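Local coordinates for H/ACA ribonucleoprotein complex non-core subunit NAF1 (Saccharomyces cerevisiae, PDB 2V3M) that binds RNA and helps assemble box H/ACA snoRNPs, leaving during maturation, when GAR1 replaces it, here represented by its Gar1-like domain, at residues L57-I71 with E100-V112. Sequence-based numbering, arbitrary orientation.
Sequences LKEGSIFCLEDRTLI and ELKVRLGEKAFIV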
loop_
_atom_site.group_PDB
_atom_site.type_symbol
_atom_site.label_atom_id
_atom_site.label_comp_id
_atom_site.label_asym_id
_atom_site.label_seq_id
_atom_site.Cartn_x
_atom_site.Cartn_y
_atom_site.Cartn_z
ATOM N N LEU A 57 -17.237 1.412 -10.481
ATOM C CA LEU A 57 -16.042 2.220 -10.626
ATOM C C LEU A 57 -15.640 2.357 -12.075
ATOM O O LEU A 57 -15.875 1.432 -12.875
ATOM C CB LEU A 57 -14.934 1.494 -9.889
ATOM C CG LEU A 57 -13.504 1.922 -9.564
ATOM C CD1 LEU A 57 -13.371 3.294 -8.969
ATOM C CD2 LEU A 57 -13.102 0.960 -8.560
ATOM N N LYS A 58 -15.035 3.513 -12.404
ATOM C CA LYS A 58 -14.587 3.870 -13.778
ATOM C C LYS A 58 -13.045 4.110 -13.846
ATOM O O LYS A 58 -12.394 4.107 -12.832
ATOM C CB LYS A 58 -15.332 5.128 -14.195
ATOM C CG LYS A 58 -15.698 5.222 -15.625
ATOM C CD LYS A 58 -16.856 4.239 -15.950
ATOM C CE LYS A 58 -18.260 4.788 -15.667
ATOM N NZ LYS A 58 -19.238 4.334 -16.692
ATOM N N GLU A 59 -12.453 4.294 -15.025
ATOM C CA GLU A 59 -11.095 4.877 -15.094
ATOM C C GLU A 59 -11.361 6.333 -14.831
ATOM O O GLU A 59 -12.348 6.857 -15.353
ATOM C CB GLU A 59 -10.509 4.796 -16.507
ATOM C CG GLU A 59 -9.011 5.104 -16.549
ATOM C CD GLU A 59 -8.614 6.159 -17.615
ATOM O OE1 GLU A 59 -8.076 7.210 -17.166
ATOM O OE2 GLU A 59 -8.805 5.954 -18.866
ATOM N N GLY A 60 -10.528 7.037 -14.087
ATOM C CA GLY A 60 -10.884 8.449 -13.897
ATOM C C GLY A 60 -12.010 8.677 -12.860
ATOM O O GLY A 60 -12.696 9.721 -12.864
ATOM N N SER A 61 -12.216 7.715 -11.951
ATOM C CA SER A 61 -13.295 7.881 -10.942
ATOM C C SER A 61 -12.605 8.652 -9.858
ATOM O O SER A 61 -11.389 8.333 -9.598
ATOM C CB SER A 61 -13.678 6.483 -10.365
ATOM O OG SER A 61 -13.328 5.396 -11.281
ATOM N N ILE A 62 -13.318 9.579 -9.212
ATOM C CA ILE A 62 -12.691 10.353 -8.108
ATOM C C ILE A 62 -13.101 9.884 -6.722
ATOM O O ILE A 62 -14.310 9.828 -6.424
ATOM C CB ILE A 62 -13.136 11.781 -8.068
ATOM C CG1 ILE A 62 -13.226 12.508 -9.438
ATOM C CG2 ILE A 62 -12.296 12.528 -7.071
ATOM C CD1 ILE A 62 -12.469 11.951 -10.574
ATOM N N PHE A 63 -12.105 9.602 -5.875
ATOM C CA PHE A 63 -12.317 9.224 -4.501
ATOM C C PHE A 63 -12.361 10.464 -3.623
ATOM O O PHE A 63 -11.638 11.433 -3.903
ATOM C CB PHE A 63 -11.170 8.348 -4.108
ATOM C CG PHE A 63 -11.150 7.056 -4.822
ATOM C CD1 PHE A 63 -10.581 6.959 -6.080
ATOM C CD2 PHE A 63 -11.642 5.891 -4.233
ATOM C CE1 PHE A 63 -10.548 5.702 -6.743
ATOM C CE2 PHE A 63 -11.614 4.672 -4.888
ATOM C CZ PHE A 63 -11.091 4.574 -6.126
ATOM N N CYS A 64 -13.161 10.401 -2.563
ATOM C CA CYS A 64 -13.230 11.444 -1.509
ATOM C C CYS A 64 -13.594 10.833 -0.165
ATOM O O CYS A 64 -13.967 9.702 -0.129
ATOM C CB CYS A 64 -14.298 12.477 -1.852
ATOM S SG CYS A 64 -16.038 11.795 -2.059
ATOM N N LEU A 65 -13.482 11.584 0.908
ATOM C CA LEU A 65 -13.895 11.133 2.194
ATOM C C LEU A 65 -15.378 11.440 2.273
ATOM O O LEU A 65 -15.883 12.003 1.350
ATOM C CB LEU A 65 -13.057 11.860 3.261
ATOM C CG LEU A 65 -11.688 11.220 3.617
ATOM C CD1 LEU A 65 -11.359 9.989 2.833
ATOM C CD2 LEU A 65 -10.611 12.222 3.529
ATOM N N GLU A 66 -16.057 11.096 3.358
ATOM C CA GLU A 66 -17.446 11.496 3.623
ATOM C C GLU A 66 -17.641 12.976 3.680
ATOM O O GLU A 66 -18.726 13.462 3.436
ATOM C CB GLU A 66 -17.903 10.895 4.933
ATOM C CG GLU A 66 -19.343 10.706 5.018
ATOM C CD GLU A 66 -19.745 9.807 6.160
ATOM O OE1 GLU A 66 -20.893 9.396 6.180
ATOM O OE2 GLU A 66 -18.909 9.492 7.035
ATOM N N ASP A 67 -16.639 13.743 4.080
ATOM C CA ASP A 67 -16.908 15.194 4.144
ATOM C C ASP A 67 -16.612 15.840 2.797
ATOM O O ASP A 67 -16.455 17.047 2.666
ATOM C CB ASP A 67 -16.113 15.894 5.226
ATOM C CG ASP A 67 -14.608 15.716 5.074
ATOM O OD1 ASP A 67 -14.173 14.990 4.151
ATOM O OD2 ASP A 67 -13.849 16.279 5.922
ATOM N N ARG A 68 -16.517 15.017 1.785
ATOM C CA ARG A 68 -16.176 15.496 0.467
ATOM C C ARG A 68 -14.757 16.091 0.271
ATOM O O ARG A 68 -14.488 16.811 -0.681
ATOM C CB ARG A 68 -17.256 16.410 -0.054
ATOM C CG ARG A 68 -18.477 15.681 -0.535
ATOM C CD ARG A 68 -19.687 16.514 -0.435
ATOM N NE ARG A 68 -20.858 15.678 -0.160
ATOM C CZ ARG A 68 -21.634 15.125 -1.098
ATOM N NH1 ARG A 68 -21.318 15.275 -2.381
ATOM N NH2 ARG A 68 -22.704 14.380 -0.777
ATOM N N THR A 69 -13.852 15.725 1.168
ATOM C CA THR A 69 -12.466 16.027 1.015
ATOM C C THR A 69 -12.018 15.151 -0.141
ATOM O O THR A 69 -12.130 13.935 -0.123
ATOM C CB THR A 69 -11.661 15.711 2.264
ATOM O OG1 THR A 69 -12.038 16.615 3.310
ATOM C CG2 THR A 69 -10.208 15.911 1.949
ATOM N N LEU A 70 -11.535 15.793 -1.186
ATOM C CA LEU A 70 -11.150 15.109 -2.377
ATOM C C LEU A 70 -9.807 14.372 -2.226
ATOM O O LEU A 70 -8.790 15.051 -1.903
ATOM C CB LEU A 70 -11.018 16.142 -3.452
ATOM C CG LEU A 70 -10.075 15.680 -4.597
ATOM C CD1 LEU A 70 -10.894 14.854 -5.559
ATOM C CD2 LEU A 70 -9.278 16.802 -5.414
ATOM N N ILE A 71 -9.790 13.039 -2.486
ATOM C CA ILE A 71 -8.575 12.281 -2.426
ATOM C C ILE A 71 -7.808 12.320 -3.749
ATOM O O ILE A 71 -6.693 12.830 -3.916
ATOM C CB ILE A 71 -8.807 10.893 -2.086
ATOM C CG1 ILE A 71 -9.415 10.804 -0.661
ATOM C CG2 ILE A 71 -7.432 10.183 -2.251
ATOM C CD1 ILE A 71 -9.671 9.424 -0.185
ATOM N N GLU A 100 -2.518 15.642 5.015
ATOM C CA GLU A 100 -3.831 15.675 5.615
ATOM C C GLU A 100 -4.495 14.315 5.569
ATOM O O GLU A 100 -5.163 13.920 6.490
ATOM C CB GLU A 100 -4.691 16.720 4.966
ATOM C CG GLU A 100 -5.978 17.002 5.791
ATOM C CD GLU A 100 -7.151 17.720 4.961
ATOM O OE1 GLU A 100 -8.342 17.441 5.316
ATOM O OE2 GLU A 100 -6.881 18.509 3.964
ATOM N N LEU A 101 -4.303 13.576 4.502
ATOM C CA LEU A 101 -4.902 12.265 4.420
ATOM C C LEU A 101 -4.150 11.259 5.246
ATOM O O LEU A 101 -4.804 10.516 5.937
ATOM C CB LEU A 101 -4.944 11.826 2.989
ATOM C CG LEU A 101 -5.757 12.722 2.033
ATOM C CD1 LEU A 101 -5.576 12.148 0.593
ATOM C CD2 LEU A 101 -7.298 12.826 2.318
ATOM N N LYS A 102 -2.807 11.250 5.185
ATOM C CA LYS A 102 -1.913 10.514 6.074
ATOM C C LYS A 102 -2.510 10.387 7.486
ATOM O O LYS A 102 -2.572 9.322 8.096
ATOM C CB LYS A 102 -0.568 11.283 6.138
ATOM C CG LYS A 102 0.565 10.741 7.133
ATOM C CD LYS A 102 1.502 9.840 6.347
ATOM C CE LYS A 102 2.543 9.024 7.116
ATOM N NZ LYS A 102 3.725 8.684 6.204
ATOM N N VAL A 103 -2.969 11.498 7.995
ATOM C CA VAL A 103 -3.449 11.600 9.327
ATOM C C VAL A 103 -4.930 11.119 9.491
ATOM O O VAL A 103 -5.466 10.999 10.605
ATOM C CB VAL A 103 -3.280 13.054 9.656
ATOM C CG1 VAL A 103 -4.448 13.603 10.505
ATOM C CG2 VAL A 103 -1.963 13.216 10.277
ATOM N N ARG A 104 -5.613 10.851 8.394
ATOM C CA ARG A 104 -6.974 10.414 8.506
ATOM C C ARG A 104 -7.206 8.972 8.126
ATOM O O ARG A 104 -8.324 8.672 7.731
ATOM C CB ARG A 104 -7.760 11.226 7.546
ATOM C CG ARG A 104 -7.864 12.711 7.922
ATOM C CD ARG A 104 -9.288 13.026 7.807
ATOM N NE ARG A 104 -9.555 14.092 6.886
ATOM C CZ ARG A 104 -10.763 14.357 6.413
ATOM N NH1 ARG A 104 -11.825 13.605 6.720
ATOM N NH2 ARG A 104 -10.898 15.362 5.599
ATOM N N LEU A 105 -6.174 8.112 8.192
ATOM C CA LEU A 105 -6.296 6.709 7.969
ATOM C C LEU A 105 -7.454 6.101 8.713
ATOM O O LEU A 105 -7.677 6.464 9.866
ATOM C CB LEU A 105 -5.045 6.054 8.441
ATOM C CG LEU A 105 -3.965 5.830 7.378
ATOM C CD1 LEU A 105 -4.134 6.814 6.143
ATOM C CD2 LEU A 105 -2.612 5.885 8.076
ATOM N N GLY A 106 -8.219 5.193 8.064
ATOM C CA GLY A 106 -9.271 4.423 8.756
ATOM C C GLY A 106 -10.669 4.935 8.476
ATOM O O GLY A 106 -11.651 4.258 8.800
ATOM N N GLU A 107 -10.760 6.147 7.909
ATOM C CA GLU A 107 -12.030 6.786 7.530
ATOM C C GLU A 107 -12.543 6.133 6.279
ATOM O O GLU A 107 -11.716 5.686 5.422
ATOM C CB GLU A 107 -11.880 8.250 7.204
ATOM C CG GLU A 107 -11.844 9.114 8.377
ATOM C CD GLU A 107 -11.895 10.625 8.075
ATOM O OE1 GLU A 107 -12.498 11.013 7.071
ATOM O OE2 GLU A 107 -11.349 11.441 8.882
ATOM N N LYS A 108 -13.880 6.087 6.152
ATOM C CA LYS A 108 -14.522 5.496 4.987
ATOM C C LYS A 108 -14.274 6.269 3.719
ATOM O O LYS A 108 -14.383 7.475 3.742
ATOM C CB LYS A 108 -15.990 5.437 5.170
ATOM C CG LYS A 108 -16.423 4.274 5.969
ATOM C CD LYS A 108 -17.871 4.403 6.151
ATOM C CE LYS A 108 -18.469 3.095 6.796
ATOM N NZ LYS A 108 -17.893 1.789 6.105
ATOM N N ALA A 109 -13.890 5.623 2.624
ATOM C CA ALA A 109 -13.726 6.369 1.364
ATOM C C ALA A 109 -14.869 6.162 0.396
ATOM O O ALA A 109 -15.607 5.161 0.421
ATOM C CB ALA A 109 -12.459 6.016 0.672
ATOM N N PHE A 110 -15.013 7.095 -0.511
ATOM C CA PHE A 110 -16.204 7.073 -1.358
ATOM C C PHE A 110 -15.785 7.434 -2.775
ATOM O O PHE A 110 -14.758 8.084 -3.042
ATOM C CB PHE A 110 -17.293 8.087 -0.959
ATOM C CG PHE A 110 -17.798 7.944 0.435
ATOM C CD1 PHE A 110 -17.018 8.381 1.562
ATOM C CD2 PHE A 110 -19.089 7.423 0.651
ATOM C CE1 PHE A 110 -17.525 8.243 2.793
ATOM C CE2 PHE A 110 -19.575 7.289 1.902
ATOM C CZ PHE A 110 -18.833 7.703 2.970
ATOM N N ILE A 111 -16.649 7.084 -3.693
ATOM C CA ILE A 111 -16.335 7.272 -5.055
ATOM C C ILE A 111 -17.411 8.214 -5.552
ATOM O O ILE A 111 -18.601 8.054 -5.259
ATOM C CB ILE A 111 -16.245 5.899 -5.740
ATOM C CG1 ILE A 111 -15.491 5.977 -7.025
ATOM C CG2 ILE A 111 -17.657 5.282 -6.028
ATOM C CD1 ILE A 111 -16.223 6.895 -8.066
ATOM N N VAL A 112 -17.003 9.290 -6.207
ATOM C CA VAL A 112 -17.958 10.324 -6.715
ATOM C C VAL A 112 -18.612 9.863 -7.990
ATOM O O VAL A 112 -17.999 9.212 -8.808
ATOM C CB VAL A 112 -17.198 11.552 -7.130
ATOM C CG1 VAL A 112 -18.055 12.486 -7.888
ATOM C CG2 VAL A 112 -16.625 12.242 -5.962
#
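Leu57 and Ser61 open the contact by packing on Ile111, whose anti chi1 (-161°) brings the CG1 branch against Ser61, CD1 lying 3.5 Å from its CB. Strand 62-65 then pairs antiparallel with 108-112: Ile62 O accepts from Val112 N at 2.8 Å in a nearly straight bond (170°), and Cys64 exchanges two backbone bonds with Phe110. Cys64 SG lies against Val112 CG2 (4.0 Å). Next, Leu65 CD2 sits 3.5 Å above the centre of the Arg104 guanidinium and also meets Leu101 CD2, while Glu66 CB touches Phe110 CE1. In the type I turn from Leu65 to Arg68, Asp67 OD2 offers its syn lone pair to Arg104 NH2 (3.1 Å), the carboxylate standing perpendicular to the guanidinium; its OD1 accepts from Thr69 N, an Asx turn, and from Thr69 OG1. Glu107, through NH1, and Glu100, through a weak bond to NH2, complete the network. A methionine in place of Arg104 would probably leave three carboxylates without their shared countercharge and Leu65 CD2 without the flat group it covers. Ile71 CG2 closes on Leu101 CD1. In this Gar1-like domain, strand 62-65 lies between 70-73 and 108-112, strand 30-40 flanks 108-112, and strand 43-48 packs Ile46 against Phe63, Ile71 and Ala109, and Ile44 against Leu101 of helix 95-102.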